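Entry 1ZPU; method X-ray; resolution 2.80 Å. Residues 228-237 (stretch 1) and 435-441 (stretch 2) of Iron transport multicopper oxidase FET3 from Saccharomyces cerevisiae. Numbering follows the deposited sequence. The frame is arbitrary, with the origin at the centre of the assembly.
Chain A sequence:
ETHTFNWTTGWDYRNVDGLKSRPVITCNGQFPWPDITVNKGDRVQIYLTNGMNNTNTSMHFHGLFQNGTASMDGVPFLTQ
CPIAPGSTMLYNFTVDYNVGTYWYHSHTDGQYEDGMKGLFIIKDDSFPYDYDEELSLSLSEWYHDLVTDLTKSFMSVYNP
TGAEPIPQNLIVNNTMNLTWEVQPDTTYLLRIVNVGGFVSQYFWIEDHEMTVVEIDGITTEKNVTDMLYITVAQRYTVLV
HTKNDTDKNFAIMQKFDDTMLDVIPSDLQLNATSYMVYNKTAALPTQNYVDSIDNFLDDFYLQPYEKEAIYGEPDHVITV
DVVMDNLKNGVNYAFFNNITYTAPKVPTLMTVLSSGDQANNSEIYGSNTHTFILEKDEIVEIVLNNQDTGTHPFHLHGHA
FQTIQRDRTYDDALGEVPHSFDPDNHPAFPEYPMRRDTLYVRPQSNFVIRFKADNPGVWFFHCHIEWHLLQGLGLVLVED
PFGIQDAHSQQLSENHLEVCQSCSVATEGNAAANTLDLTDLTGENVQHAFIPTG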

ATOM      1  N   LEU A 228      16.230   0.368   9.492  1.00 69.08           N
ATOM      2  CA  LEU A 228      15.076  -0.274   8.837  1.00 68.99           C
ATOM      3  C   LEU A 228      15.084  -0.045   7.344  1.00 68.86           C
ATOM      4  O   LEU A 228      15.518   0.999   6.886  1.00 69.16           O
ATOM      5  CB  LEU A 228      13.752   0.238   9.395  1.00 68.76           C
ATOM      6  CG  LEU A 228      13.464   0.103  10.886  1.00 69.15           C
ATOM      7  CD1 LEU A 228      12.237   0.918  11.258  1.00 69.96           C
ATOM      8  CD2 LEU A 228      13.292  -1.358  11.292  1.00 69.84           C
ATOM      9  N   TYR A 229      14.610  -1.032   6.591  1.00 68.80           N
ATOM     10  CA  TYR A 229      14.280  -0.842   5.183  1.00 68.72           C
ATOM     11  C   TYR A 229      12.745  -0.844   5.077  1.00 68.90           C
ATOM     12  O   TYR A 229      12.111  -1.867   5.293  1.00 69.59           O
ATOM     13  CB  TYR A 229      14.908  -1.947   4.329  1.00 68.18           C
ATOM     14  CG  TYR A 229      14.668  -1.829   2.832  1.00 68.68           C
ATOM     15  CD1 TYR A 229      15.491  -1.039   2.021  1.00 68.71           C
ATOM     16  CD2 TYR A 229      13.612  -2.506   2.228  1.00 69.09           C
ATOM     17  CE1 TYR A 229      15.259  -0.920   0.651  1.00 67.04           C
ATOM     18  CE2 TYR A 229      13.372  -2.398   0.866  1.00 68.47           C
ATOM     19  CZ  TYR A 229      14.197  -1.613   0.081  1.00 67.62           C
ATOM     20  OH  TYR A 229      13.925  -1.539  -1.271  1.00 66.96           O
ATOM     21  N   ILE A 230      12.152   0.302   4.779  1.00 68.71           N
ATOM     22  CA  ILE A 230      10.695   0.434   4.721  1.00 68.83           C
ATOM     23  C   ILE A 230      10.252   0.722   3.291  1.00 69.14           C
ATOM     24  O   ILE A 230      10.609   1.780   2.733  1.00 69.42           O
ATOM     25  CB  ILE A 230      10.193   1.609   5.599  1.00 68.49           C
ATOM     26  CG1 ILE A 230      10.926   1.602   6.946  1.00 69.86           C
ATOM     27  CG2 ILE A 230       8.706   1.548   5.780  1.00 66.34           C
ATOM     28  CD1 ILE A 230      10.446   2.659   7.914  1.00 69.37           C
ATOM     29  N   THR A 231       9.487  -0.203   2.700  1.00 68.86           N
ATOM     30  CA  THR A 231       8.926   0.004   1.363  1.00 68.86           C
ATOM     31  C   THR A 231       7.714   0.899   1.498  1.00 68.92           C
ATOM     32  O   THR A 231       7.246   1.145   2.601  1.00 68.87           O
ATOM     33  CB  THR A 231       8.467  -1.323   0.665  1.00 69.29           C
ATOM     34  OG1 THR A 231       7.160  -1.708   1.127  1.00 69.00           O
ATOM     35  CG2 THR A 231       9.459  -2.470   0.870  1.00 68.15           C
ATOM     36  N   VAL A 232       7.176   1.377   0.379  1.00 69.19           N
ATOM     37  CA  VAL A 232       5.975   2.212   0.464  1.00 68.71           C
ATOM     38  C   VAL A 232       4.854   1.362   1.017  1.00 68.80           C
ATOM     39  O   VAL A 232       4.819   0.158   0.773  1.00 68.78           O
ATOM     40  CB  VAL A 232       5.579   2.835  -0.864  1.00 68.16           C
ATOM     41  CG1 VAL A 232       6.683   3.720  -1.352  1.00 68.11           C
ATOM     42  CG2 VAL A 232       5.249   1.785  -1.884  1.00 67.99           C
ATOM     43  N   ALA A 233       3.982   1.985   1.806  1.00 68.77           N
ATOM     44  CA  ALA A 233       2.783   1.345   2.332  1.00 68.72           C
ATOM     45  C   ALA A 233       3.013   0.541   3.600  1.00 68.78           C
ATOM     46  O   ALA A 233       2.070   0.227   4.302  1.00 68.58           O
ATOM     47  CB  ALA A 233       2.111   0.475   1.263  1.00 68.53           C
ATOM     48  N   GLN A 234       4.255   0.184   3.901  1.00 69.19           N
ATOM     49  CA  GLN A 234       4.464  -0.551   5.145  1.00 69.49           C
ATOM     50  C   GLN A 234       4.699   0.327   6.364  1.00 69.42           C
ATOM     51  O   GLN A 234       5.073   1.491   6.230  1.00 69.73           O
ATOM     52  CB  GLN A 234       5.447  -1.734   5.034  1.00 69.74           C
ATOM     53  CG  GLN A 234       6.807  -1.537   4.409  1.00 69.86           C
ATOM     54  CD  GLN A 234       7.488  -2.896   4.072  1.00 70.21           C
ATOM     55  OE1 GLN A 234       6.816  -3.894   3.743  1.00 69.13           O
ATOM     56  NE2 GLN A 234       8.829  -2.932   4.167  1.00 71.52           N
ATOM     57  N   ARG A 235       4.419  -0.225   7.543  1.00 69.30           N
ATOM     58  CA  ARG A 235       4.551   0.487   8.799  1.00 69.05           C
ATOM     59  C   ARG A 235       5.444  -0.318   9.719  1.00 69.03           C
ATOM     60  O   ARG A 235       5.217  -1.512   9.909  1.00 69.40           O
ATOM     61  CB  ARG A 235       3.180   0.652   9.456  1.00 68.93           C
ATOM     62  CG  ARG A 235       2.239   1.566   8.725  1.00 69.32           C
ATOM     63  CD  ARG A 235       1.519   0.871   7.571  1.00 70.02           C
ATOM     64  NE  ARG A 235       0.427   0.029   8.044  1.00 69.80           N
ATOM     65  CZ  ARG A 235      -0.004  -1.076   7.443  1.00 69.65           C
ATOM     66  NH1 ARG A 235       0.565  -1.505   6.328  1.00 69.86           N
ATOM     67  NH2 ARG A 235      -1.000  -1.772   7.977  1.00 69.63           N
ATOM     68  N   TYR A 236       6.474   0.316  10.271  1.00 68.91           N
ATOM     69  CA  TYR A 236       7.188  -0.259  11.405  1.00 68.72           C
ATOM     70  C   TYR A 236       6.910   0.645  12.570  1.00 68.86           C
ATOM     71  O   TYR A 236       7.130   1.842  12.483  1.00 69.28           O
ATOM     72  CB  TYR A 236       8.707  -0.368  11.179  1.00 68.42           C
ATOM     73  CG  TYR A 236       9.151  -1.423  10.191  1.00 68.15           C
ATOM     74  CD1 TYR A 236       9.868  -2.552  10.596  1.00 67.49           C
ATOM     75  CD2 TYR A 236       8.858  -1.284   8.834  1.00 68.53           C
ATOM     76  CE1 TYR A 236      10.264  -3.526   9.650  1.00 67.85           C
ATOM     77  CE2 TYR A 236       9.244  -2.226   7.896  1.00 67.86           C
ATOM     78  CZ  TYR A 236       9.938  -3.340   8.297  1.00 68.67           C
ATOM     79  OH  TYR A 236      10.283  -4.227   7.310  1.00 68.56           O
ATOM     80  N   THR A 237       6.392   0.074  13.648  1.00 69.11           N
ATOM     81  CA  THR A 237       6.285   0.781  14.920  1.00 69.16           C
ATOM     82  C   THR A 237       7.428   0.333  15.830  1.00 69.25           C
ATOM     83  O   THR A 237       7.716  -0.860  15.971  1.00 69.11           O
ATOM     84  CB  THR A 237       4.935   0.543  15.608  1.00 69.29           C
ATOM     85  OG1 THR A 237       3.870   0.888  14.714  1.00 69.82           O
ATOM     86  CG2 THR A 237       4.830   1.385  16.869  1.00 69.18           C
ATOM     87  N   ARG A 435       3.752 -12.129   9.772  1.00 69.17           N
ATOM     88  CA  ARG A 435       2.514 -11.695   9.139  1.00 68.98           C
ATOM     89  C   ARG A 435       2.521 -10.185   8.898  1.00 69.32           C
ATOM     90  O   ARG A 435       2.938  -9.411   9.775  1.00 69.62           O
ATOM     91  CB  ARG A 435       1.322 -12.071  10.011  1.00 68.65           C
ATOM     92  CG  ARG A 435       0.623 -13.339   9.605  1.00 68.30           C
ATOM     93  CD  ARG A 435       0.307 -14.206  10.811  1.00 67.50           C
ATOM     94  NE  ARG A 435      -0.367 -13.482  11.885  1.00 66.34           N
ATOM     95  CZ  ARG A 435      -0.141 -13.705  13.174  1.00 66.06           C
ATOM     96  NH1 ARG A 435       0.744 -14.624  13.538  1.00 66.26           N
ATOM     97  NH2 ARG A 435      -0.790 -13.012  14.097  1.00 65.58           N
ATOM     98  N   ARG A 436       2.061  -9.775   7.712  1.00 69.16           N
ATOM     99  CA  ARG A 436       1.881  -8.369   7.384  1.00 68.95           C
ATOM    100  C   ARG A 436       1.001  -8.215   6.147  1.00 69.36           C
ATOM    101  O   ARG A 436       0.513  -9.218   5.614  1.00 69.34           O
ATOM    102  CB  ARG A 436       3.229  -7.672   7.201  1.00 68.84           C
ATOM    103  CG  ARG A 436       4.126  -8.157   6.043  1.00 69.25           C
ATOM    104  CD  ARG A 436       5.489  -7.448   6.081  1.00 68.16           C
ATOM    105  NE  ARG A 436       5.319  -6.059   6.490  1.00 67.56           N
ATOM    106  CZ  ARG A 436       6.287  -5.252   6.898  1.00 67.84           C
ATOM    107  NH1 ARG A 436       7.537  -5.675   6.964  1.00 68.38           N
ATOM    108  NH2 ARG A 436       5.999  -4.007   7.238  1.00 67.77           N
ATOM    109  N   ASP A 437       0.791  -6.974   5.695  1.00 69.49           N
ATOM    110  CA  ASP A 437      -0.065  -6.738   4.535  1.00 69.69           C
ATOM    111  C   ASP A 437       0.705  -6.279   3.302  1.00 69.67           C
ATOM    112  O   ASP A 437       0.155  -6.205   2.208  1.00 69.84           O
ATOM    113  CB  ASP A 437      -1.237  -5.803   4.870  1.00 69.97           C
ATOM    114  CG  ASP A 437      -0.788  -4.408   5.270  1.00 71.09           C
ATOM    115  OD1 ASP A 437      -1.269  -3.945   6.329  1.00 72.34           O
ATOM    116  OD2 ASP A 437       0.020  -3.777   4.532  1.00 70.33           O
ATOM    117  N   THR A 438       1.985  -5.986   3.476  1.00 69.57           N
ATOM    118  CA  THR A 438       2.778  -5.470   2.376  1.00 69.28           C
ATOM    119  C   THR A 438       4.183  -6.041   2.499  1.00 69.03           C
ATOM    120  O   THR A 438       4.797  -5.963   3.553  1.00 68.72           O
ATOM    121  CB  THR A 438       2.766  -3.919   2.377  1.00 69.60           C
ATOM    122  OG1 THR A 438       1.404  -3.456   2.462  1.00 70.06           O
ATOM    123  CG2 THR A 438       3.432  -3.347   1.131  1.00 69.02           C
ATOM    124  N   LEU A 439       4.664  -6.614   1.399  1.00 68.97           N
ATOM    125  CA  LEU A 439       5.883  -7.404   1.369  1.00 68.79           C
ATOM    126  C   LEU A 439       6.582  -7.196   0.039  1.00 68.89           C
ATOM    127  O   LEU A 439       5.936  -7.204  -0.987  1.00 69.23           O
ATOM    128  CB  LEU A 439       5.535  -8.887   1.529  1.00 68.40           C
ATOM    129  CG  LEU A 439       6.663  -9.920   1.516  1.00 68.13           C
ATOM    130  CD1 LEU A 439       7.311 -10.064   2.900  1.00 67.72           C
ATOM    131  CD2 LEU A 439       6.161 -11.265   0.995  1.00 66.50           C
ATOM    132  N   TYR A 440       7.900  -7.022   0.060  1.00 69.03           N
ATOM    133  CA  TYR A 440       8.669  -6.870  -1.166  1.00 69.01           C
ATOM    134  C   TYR A 440       9.282  -8.188  -1.667  1.00 69.19           C
ATOM    135  O   TYR A 440       9.745  -9.004  -0.869  1.00 69.23           O
ATOM    136  CB  TYR A 440       9.761  -5.791  -1.010  1.00 69.07           C
ATOM    137  CG  TYR A 440      10.911  -6.089  -0.044  1.00 68.93           C
ATOM    138  CD1 TYR A 440      11.967  -6.914  -0.418  1.00 69.63           C
ATOM    139  CD2 TYR A 440      10.957  -5.513   1.217  1.00 68.39           C
ATOM    140  CE1 TYR A 440      13.025  -7.182   0.450  1.00 69.61           C
ATOM    141  CE2 TYR A 440      12.001  -5.752   2.080  1.00 68.32           C
ATOM    142  CZ  TYR A 440      13.038  -6.595   1.698  1.00 69.29           C
ATOM    143  OH  TYR A 440      14.100  -6.855   2.549  1.00 68.95           O
ATOM    144  N   VAL A 441       9.263  -8.387  -2.986  1.00 69.17           N
ATOM    145  CA  VAL A 441      10.165  -9.331  -3.644  1.00 69.01           C
ATOM    146  C   VAL A 441      11.459  -8.625  -3.959  1.00 69.15           C
ATOM    147  O   VAL A 441      11.454  -7.452  -4.365  1.00 69.37           O
ATOM    148  CB  VAL A 441       9.699  -9.794  -5.030  1.00 69.01           C
ATOM    149  CG1 VAL A 441       9.528 -11.300  -5.071  1.00 69.30           C
ATOM    150  CG2 VAL A 441       8.489  -9.012  -5.521  1.00 69.01           C
TER

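Two segments whose touching residues are at least 200 positions apart in sequence meet here through side chains; no backbone hydrogen bond joins them. In the first, strands 228-230 and 235-237 are linked by a type II turn from Thr231 to Gln234; the second approaches it most closely where the CA atoms of Gln234 and Thr438 lie 5.9 Å apart.

Arg436 surrenders the most surface. Its long side chain, chi1 p and chi2 t, reaches across so that Arg436 NH1 donates to Tyr236 OH at 3.1 Å, while Arg436 NH2 comes within 3.2 Å of Gln234 CB. A guanidinium suits this buried site because its several N-H groups can serve different partners, some elsewhere in the structure.

Tyr440 suits the other end because its broad ring offers a face to one neighbour and still leaves carbon for another. The edge of the Tyr229 ring is directed at that face, offset, with planes at 75° and Tyr229 CD2 3.6 Å from Tyr440 CE2. Thr231 CG2 lies 3.4 Å from Tyr440 CD2.

Between them, Thr438 CG2 sits 4.0 Å from Ala233 CB. Thr438 OG1 instead donates to Asp437 OD2 at 2.5 Å. That carboxylate forms a buried salt bridge with Arg235: Arg235 NH2 lies 2.7 Å from Asp437 OD1, and Arg235 NH1 donates to Asp437 OD2 at 2.9 Å, pairing opposite charges away from solvent.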